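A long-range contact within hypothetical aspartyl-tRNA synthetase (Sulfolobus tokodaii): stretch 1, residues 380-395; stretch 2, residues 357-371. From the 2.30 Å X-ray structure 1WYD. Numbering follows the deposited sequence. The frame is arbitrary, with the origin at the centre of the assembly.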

# COMPACT_ATOMS: atom_id res chain seq x y z
N PHE B 380 -20.11 21.21 -5.02
CA PHE B 380 -18.91 20.72 -4.31
C PHE B 380 -19.06 20.79 -2.81
O PHE B 380 -18.06 20.87 -2.09
CB PHE B 380 -17.65 21.46 -4.79
CG PHE B 380 -17.31 21.16 -6.21
CD1 PHE B 380 -17.85 21.94 -7.25
CD2 PHE B 380 -16.52 20.07 -6.53
CE1 PHE B 380 -17.57 21.64 -8.59
CE2 PHE B 380 -16.24 19.75 -7.86
CZ PHE B 380 -16.76 20.54 -8.90
N GLU B 381 -20.31 20.75 -2.35
CA GLU B 381 -20.64 20.78 -0.93
C GLU B 381 -19.94 19.64 -0.19
O GLU B 381 -19.46 19.85 0.93
CB GLU B 381 -22.16 20.72 -0.70
CG GLU B 381 -22.68 21.21 0.66
CD GLU B 381 -21.87 22.35 1.28
OE1 GLU B 381 -21.58 23.36 0.59
OE2 GLU B 381 -21.54 22.26 2.48
N PHE B 382 -19.86 18.47 -0.83
CA PHE B 382 -19.15 17.31 -0.31
C PHE B 382 -17.67 17.58 0.05
O PHE B 382 -17.08 16.87 0.87
CB PHE B 382 -19.26 16.13 -1.29
CG PHE B 382 -18.34 16.25 -2.47
CD1 PHE B 382 -18.67 17.07 -3.56
CD2 PHE B 382 -17.14 15.54 -2.50
CE1 PHE B 382 -17.82 17.20 -4.66
CE2 PHE B 382 -16.28 15.64 -3.61
CZ PHE B 382 -16.63 16.47 -4.69
N PHE B 383 -17.10 18.60 -0.58
CA PHE B 383 -15.72 19.01 -0.31
C PHE B 383 -15.67 20.22 0.63
O PHE B 383 -14.86 20.27 1.55
CB PHE B 383 -15.03 19.32 -1.65
CG PHE B 383 -13.52 19.47 -1.57
CD1 PHE B 383 -12.68 18.56 -2.25
CD2 PHE B 383 -12.94 20.55 -0.91
CE1 PHE B 383 -11.29 18.69 -2.23
CE2 PHE B 383 -11.55 20.69 -0.87
CZ PHE B 383 -10.72 19.76 -1.54
N LEU B 384 -16.53 21.19 0.38
CA LEU B 384 -16.59 22.42 1.17
C LEU B 384 -16.95 22.26 2.64
O LEU B 384 -16.33 22.91 3.51
CB LEU B 384 -17.57 23.38 0.53
CG LEU B 384 -17.19 23.84 -0.88
CD1 LEU B 384 -18.41 24.54 -1.49
CD2 LEU B 384 -15.98 24.76 -0.82
N LYS B 385 -17.91 21.37 2.93
CA LYS B 385 -18.50 21.25 4.27
C LYS B 385 -17.50 21.04 5.39
O LYS B 385 -17.69 21.56 6.49
CB LYS B 385 -19.52 20.10 4.32
CG LYS B 385 -18.88 18.72 4.18
CD LYS B 385 -19.63 17.68 4.99
CE LYS B 385 -20.55 16.87 4.08
NZ LYS B 385 -21.10 15.75 4.87
N TRP B 386 -16.48 20.23 5.12
CA TRP B 386 -15.52 19.82 6.14
C TRP B 386 -14.76 21.01 6.70
O TRP B 386 -14.37 20.99 7.85
CB TRP B 386 -14.55 18.78 5.58
CG TRP B 386 -15.23 17.66 4.92
CD1 TRP B 386 -15.29 17.41 3.58
CD2 TRP B 386 -15.96 16.60 5.57
NE1 TRP B 386 -16.02 16.27 3.35
CE2 TRP B 386 -16.44 15.75 4.55
CE3 TRP B 386 -16.26 16.29 6.90
CZ2 TRP B 386 -17.21 14.62 4.82
CZ3 TRP B 386 -17.04 15.16 7.18
CH2 TRP B 386 -17.49 14.34 6.14
N PHE B 387 -14.61 22.05 5.88
CA PHE B 387 -13.88 23.28 6.23
C PHE B 387 -14.65 24.27 7.12
O PHE B 387 -14.12 25.31 7.49
CB PHE B 387 -13.37 23.99 4.96
CG PHE B 387 -12.39 23.17 4.18
CD1 PHE B 387 -12.81 22.11 3.40
CD2 PHE B 387 -11.02 23.42 4.28
CE1 PHE B 387 -11.92 21.32 2.73
CE2 PHE B 387 -10.13 22.63 3.58
CZ PHE B 387 -10.59 21.57 2.82
N ASP B 388 -15.88 23.92 7.49
CA ASP B 388 -16.61 24.70 8.49
C ASP B 388 -16.13 24.41 9.90
O ASP B 388 -16.45 25.15 10.84
CB ASP B 388 -18.11 24.42 8.42
CG ASP B 388 -18.78 25.05 7.22
OD1 ASP B 388 -19.74 24.41 6.70
OD2 ASP B 388 -18.46 26.14 6.70
N TYR B 389 -15.38 23.32 10.07
CA TYR B 389 -15.06 22.88 11.42
C TYR B 389 -13.56 22.71 11.70
O TYR B 389 -13.11 21.66 12.16
CB TYR B 389 -15.87 21.64 11.78
CG TYR B 389 -17.36 21.87 11.66
CD1 TYR B 389 -18.13 21.14 10.75
CD2 TYR B 389 -18.00 22.83 12.46
CE1 TYR B 389 -19.49 21.34 10.65
CE2 TYR B 389 -19.36 23.07 12.35
CZ TYR B 389 -20.11 22.31 11.45
OH TYR B 389 -21.49 22.52 11.33
N GLY B 390 -12.82 23.79 11.44
CA GLY B 390 -11.41 23.89 11.79
C GLY B 390 -10.46 23.07 10.92
O GLY B 390 -9.75 22.20 11.42
N MET B 391 -10.43 23.32 9.62
CA MET B 391 -9.39 22.66 8.84
C MET B 391 -8.13 23.49 9.01
O MET B 391 -8.19 24.71 8.91
CB MET B 391 -9.78 22.54 7.36
CG MET B 391 -10.73 21.38 7.05
SD MET B 391 -10.11 19.75 7.51
CE MET B 391 -9.02 19.46 6.11
N PRO B 392 -6.98 22.87 9.30
CA PRO B 392 -5.75 23.63 9.49
C PRO B 392 -5.10 23.98 8.16
O PRO B 392 -5.49 23.42 7.12
CB PRO B 392 -4.86 22.63 10.24
CG PRO B 392 -5.24 21.32 9.68
CD PRO B 392 -6.75 21.41 9.44
N PRO B 393 -4.10 24.86 8.16
CA PRO B 393 -3.30 25.05 6.96
C PRO B 393 -2.57 23.76 6.73
O PRO B 393 -2.02 23.15 7.66
CB PRO B 393 -2.33 26.16 7.37
CG PRO B 393 -2.99 26.81 8.55
CD PRO B 393 -3.61 25.68 9.28
N HIS B 394 -2.58 23.31 5.50
CA HIS B 394 -1.89 22.08 5.15
C HIS B 394 -1.32 22.18 3.75
O HIS B 394 -1.58 23.14 3.03
CB HIS B 394 -2.82 20.87 5.32
CG HIS B 394 -4.09 20.97 4.54
ND1 HIS B 394 -5.06 21.92 4.81
CD2 HIS B 394 -4.56 20.23 3.51
CE1 HIS B 394 -6.07 21.75 3.97
NE2 HIS B 394 -5.79 20.73 3.17
N ALA B 395 -0.55 21.16 3.37
CA ALA B 395 0.11 21.09 2.07
C ALA B 395 0.41 19.64 1.79
O ALA B 395 0.64 18.86 2.73
CB ALA B 395 1.43 21.91 2.07
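Stretch 2 (357-371) STRNHKREVLEEALK

Stretch 2 runs antiparallel to stretch 1. It enters on a strand already under way at Ser-357 and Thr-358, continues as a loop through Lys-362, extended except at His-361, where psi is near 0°, and becomes a helix from Arg-363 to Lys-371. Stretch 1 traverses the same ground in reverse: a short helix beginning at Glu-381, with Phe-380 at its N-cap position, a 3-10 segment from Lys-385 to Asp-388, a turn through Gly-390, whose positive phi favours glycine, and a strand at His-394 and Ala-395. The register follows from this order. Ala-395 CA lies 4.3 Å from Thr-358 CA, Met-391 CA 5.7 Å from His-361 CA, Phe-387 CA 5.6 Å from Arg-363 CA, and Phe-380 CA 8.7 Å from Leu-370 CA. The backbones are thus closest at the strand end, hold nearly level through the middle, and part only toward Phe-380 and Leu-370, where a phenylalanine and a leucine fill the gap.

At the strand end, Ala-395 and Thr-358 form an antiparallel, non-hydrogen-bonded pair with their side chains on the same face of the sheet. Next to it, Arg-359 N donates a nearly straight hydrogen bond to His-394 O at 3.1 Å. A water extends the link, donating to Arg-359 O and accepting weakly from His-394 N. The His-394 ring turns one face to Arg-359, whose CB sits 3.9 Å from the ring centroid of His-394, while His-394 ND1 is held within its own stretch by a 2.8 Å hydrogen bond to Pro-392 O. The next imidazole is packed the other way round: Pro-393 CG lies over one face of the His-361 ring, 4.2 Å from its centroid.

In the middle, water serves where the backbones do not bond directly. One molecule accepts from Met-391 N at 2.8 Å and lies within donating reach of both His-361 O and Phe-387 O; another donates to Phe-387 O and accepts weakly from Arg-363 N.

The helical end is built on leucines and phenylalanines. Leu-366 CD1 stands almost directly above the Phe-387 ring, 3.6 Å from its centroid, and Leu-370 CD2 covers a face of the Phe-380 ring at 4.1 Å from the centroid. Between them Leu-384 acts as a knob among Arg-363, Leu-366, Glu-367 and Leu-370, with its CD2 3.7 Å from Leu-366 CB and 4.1 Å from Leu-370 CD1. The spacing of Leu-366 and Leu-370, one helical turn apart, is what lets both reach the same apolar patch.

Arg-363, with the largest area covered in this contact, ties the polar side together. Its NH2 meets Glu-381 OE1 at a very short 2.5 Å, and its NH1 meets Asp-388 OD1 at 2.7 Å, both salt bridges at the guanidinium edge. Its NE binds Glu-367 OE1 at 3.0 Å, a salt bridge within the helix that helps hold the arginine in place. One guanidinium face remains for Leu-384, whose CB lies 3.7 Å from Arg-363 NH2. The rule is economical: acids around the edge, aliphatic carbon on the face.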

# COMPACT_ATOMS: atom_id res chain seq x y z
N SER B 357 1.20 21.20 -3.59
CA SER B 357 0.93 22.62 -3.27
C SER B 357 0.58 22.91 -1.82
O SER B 357 0.49 22.02 -0.99
CB SER B 357 -0.21 23.14 -4.13
OG SER B 357 -1.45 22.59 -3.68
N THR B 358 0.39 24.19 -1.54
CA THR B 358 -0.19 24.62 -0.31
C THR B 358 -1.66 24.67 -0.63
O THR B 358 -2.04 25.12 -1.70
CB THR B 358 0.28 26.03 0.04
OG1 THR B 358 1.71 26.07 -0.00
CG2 THR B 358 -0.07 26.35 1.50
N ARG B 359 -2.50 24.24 0.31
CA ARG B 359 -3.92 24.15 -0.00
C ARG B 359 -4.66 25.33 0.62
O ARG B 359 -4.14 26.00 1.51
CB ARG B 359 -4.50 22.84 0.51
CG ARG B 359 -3.53 21.67 0.43
CD ARG B 359 -3.10 21.26 -0.97
NE ARG B 359 -2.67 19.87 -0.97
CZ ARG B 359 -2.14 19.23 -2.00
NH1 ARG B 359 -1.94 19.86 -3.15
NH2 ARG B 359 -1.79 17.95 -1.87
N ASN B 360 -5.88 25.56 0.17
CA ASN B 360 -6.78 26.44 0.89
C ASN B 360 -7.32 25.76 2.15
O ASN B 360 -7.25 24.55 2.26
CB ASN B 360 -7.90 26.91 -0.04
CG ASN B 360 -7.38 27.79 -1.17
OD1 ASN B 360 -7.86 27.69 -2.32
ND2 ASN B 360 -6.39 28.64 -0.86
N HIS B 361 -7.82 26.54 3.11
CA HIS B 361 -8.37 25.99 4.35
C HIS B 361 -9.56 26.77 4.89
O HIS B 361 -10.15 26.38 5.91
CB HIS B 361 -7.29 25.81 5.45
CG HIS B 361 -6.76 27.09 6.01
ND1 HIS B 361 -7.40 27.79 7.02
CD2 HIS B 361 -5.63 27.79 5.73
CE1 HIS B 361 -6.70 28.87 7.31
NE2 HIS B 361 -5.63 28.90 6.54
N LYS B 362 -9.94 27.83 4.20
CA LYS B 362 -11.18 28.53 4.51
C LYS B 362 -12.22 28.22 3.43
O LYS B 362 -11.90 28.18 2.24
CB LYS B 362 -10.96 30.05 4.62
CG LYS B 362 -10.13 30.54 5.82
CD LYS B 362 -9.23 31.75 5.43
CE LYS B 362 -8.32 32.28 6.59
NZ LYS B 362 -8.81 31.95 7.97
N ARG B 363 -13.45 27.99 3.86
CA ARG B 363 -14.58 27.75 2.97
C ARG B 363 -14.77 28.87 1.92
O ARG B 363 -14.96 28.59 0.73
CB ARG B 363 -15.85 27.52 3.82
CG ARG B 363 -17.17 28.09 3.27
CD ARG B 363 -18.42 27.46 3.91
NE ARG B 363 -19.23 26.80 2.88
CZ ARG B 363 -19.75 25.59 2.97
NH1 ARG B 363 -19.59 24.84 4.05
NH2 ARG B 363 -20.45 25.12 1.95
N GLU B 364 -14.65 30.12 2.36
CA GLU B 364 -14.81 31.29 1.48
C GLU B 364 -13.77 31.37 0.35
O GLU B 364 -14.13 31.58 -0.80
CB GLU B 364 -14.82 32.61 2.30
N VAL B 365 -12.49 31.20 0.67
CA VAL B 365 -11.49 31.21 -0.40
C VAL B 365 -11.68 30.01 -1.33
O VAL B 365 -11.55 30.14 -2.55
CB VAL B 365 -10.02 31.38 0.13
CG1 VAL B 365 -9.76 30.48 1.28
CG2 VAL B 365 -9.01 31.09 -0.95
N LEU B 366 -12.00 28.84 -0.77
CA LEU B 366 -12.34 27.69 -1.60
C LEU B 366 -13.52 28.02 -2.53
O LEU B 366 -13.49 27.72 -3.71
CB LEU B 366 -12.67 26.47 -0.76
CG LEU B 366 -11.51 25.60 -0.27
CD1 LEU B 366 -12.00 24.68 0.83
CD2 LEU B 366 -10.86 24.80 -1.38
N GLU B 367 -14.54 28.65 -1.97
CA GLU B 367 -15.77 28.91 -2.73
C GLU B 367 -15.56 29.93 -3.82
O GLU B 367 -16.13 29.81 -4.91
CB GLU B 367 -16.89 29.35 -1.81
CG GLU B 367 -17.93 28.27 -1.58
CD GLU B 367 -18.84 28.59 -0.42
OE1 GLU B 367 -19.57 27.68 0.03
OE2 GLU B 367 -18.83 29.75 0.05
N GLU B 368 -14.72 30.92 -3.53
CA GLU B 368 -14.31 31.92 -4.51
C GLU B 368 -13.55 31.23 -5.66
O GLU B 368 -13.87 31.42 -6.84
CB GLU B 368 -13.51 33.04 -3.84
CG GLU B 368 -13.22 34.27 -4.71
CD GLU B 368 -14.43 34.76 -5.51
OE1 GLU B 368 -15.38 35.31 -4.90
OE2 GLU B 368 -14.41 34.60 -6.76
N ALA B 369 -12.58 30.39 -5.31
CA ALA B 369 -11.76 29.71 -6.31
C ALA B 369 -12.62 28.91 -7.29
O ALA B 369 -12.43 28.99 -8.50
CB ALA B 369 -10.76 28.81 -5.64
N LEU B 370 -13.58 28.17 -6.76
CA LEU B 370 -14.57 27.48 -7.58
C LEU B 370 -15.33 28.41 -8.53
O LEU B 370 -15.58 28.05 -9.69
CB LEU B 370 -15.55 26.70 -6.69
CG LEU B 370 -15.02 25.44 -6.03
CD1 LEU B 370 -15.94 25.07 -4.88
CD2 LEU B 370 -14.92 24.29 -7.05
N LYS B 371 -15.70 29.59 -8.06
CA LYS B 371 -16.38 30.52 -8.94
C LYS B 371 -15.44 31.00 -10.06
O LYS B 371 -15.81 30.98 -11.24
CB LYS B 371 -16.96 31.70 -8.16
CG LYS B 371 -18.29 31.43 -7.47
CD LYS B 371 -18.46 32.37 -6.26
CE LYS B 371 -19.92 32.57 -5.89
NZ LYS B 371 -20.49 31.28 -5.44
O HOH W 1 -2.53 26.23 4.02
O HOH W 2 -11.41 25.28 7.94
O HOH W 3 -13.94 28.08 7.14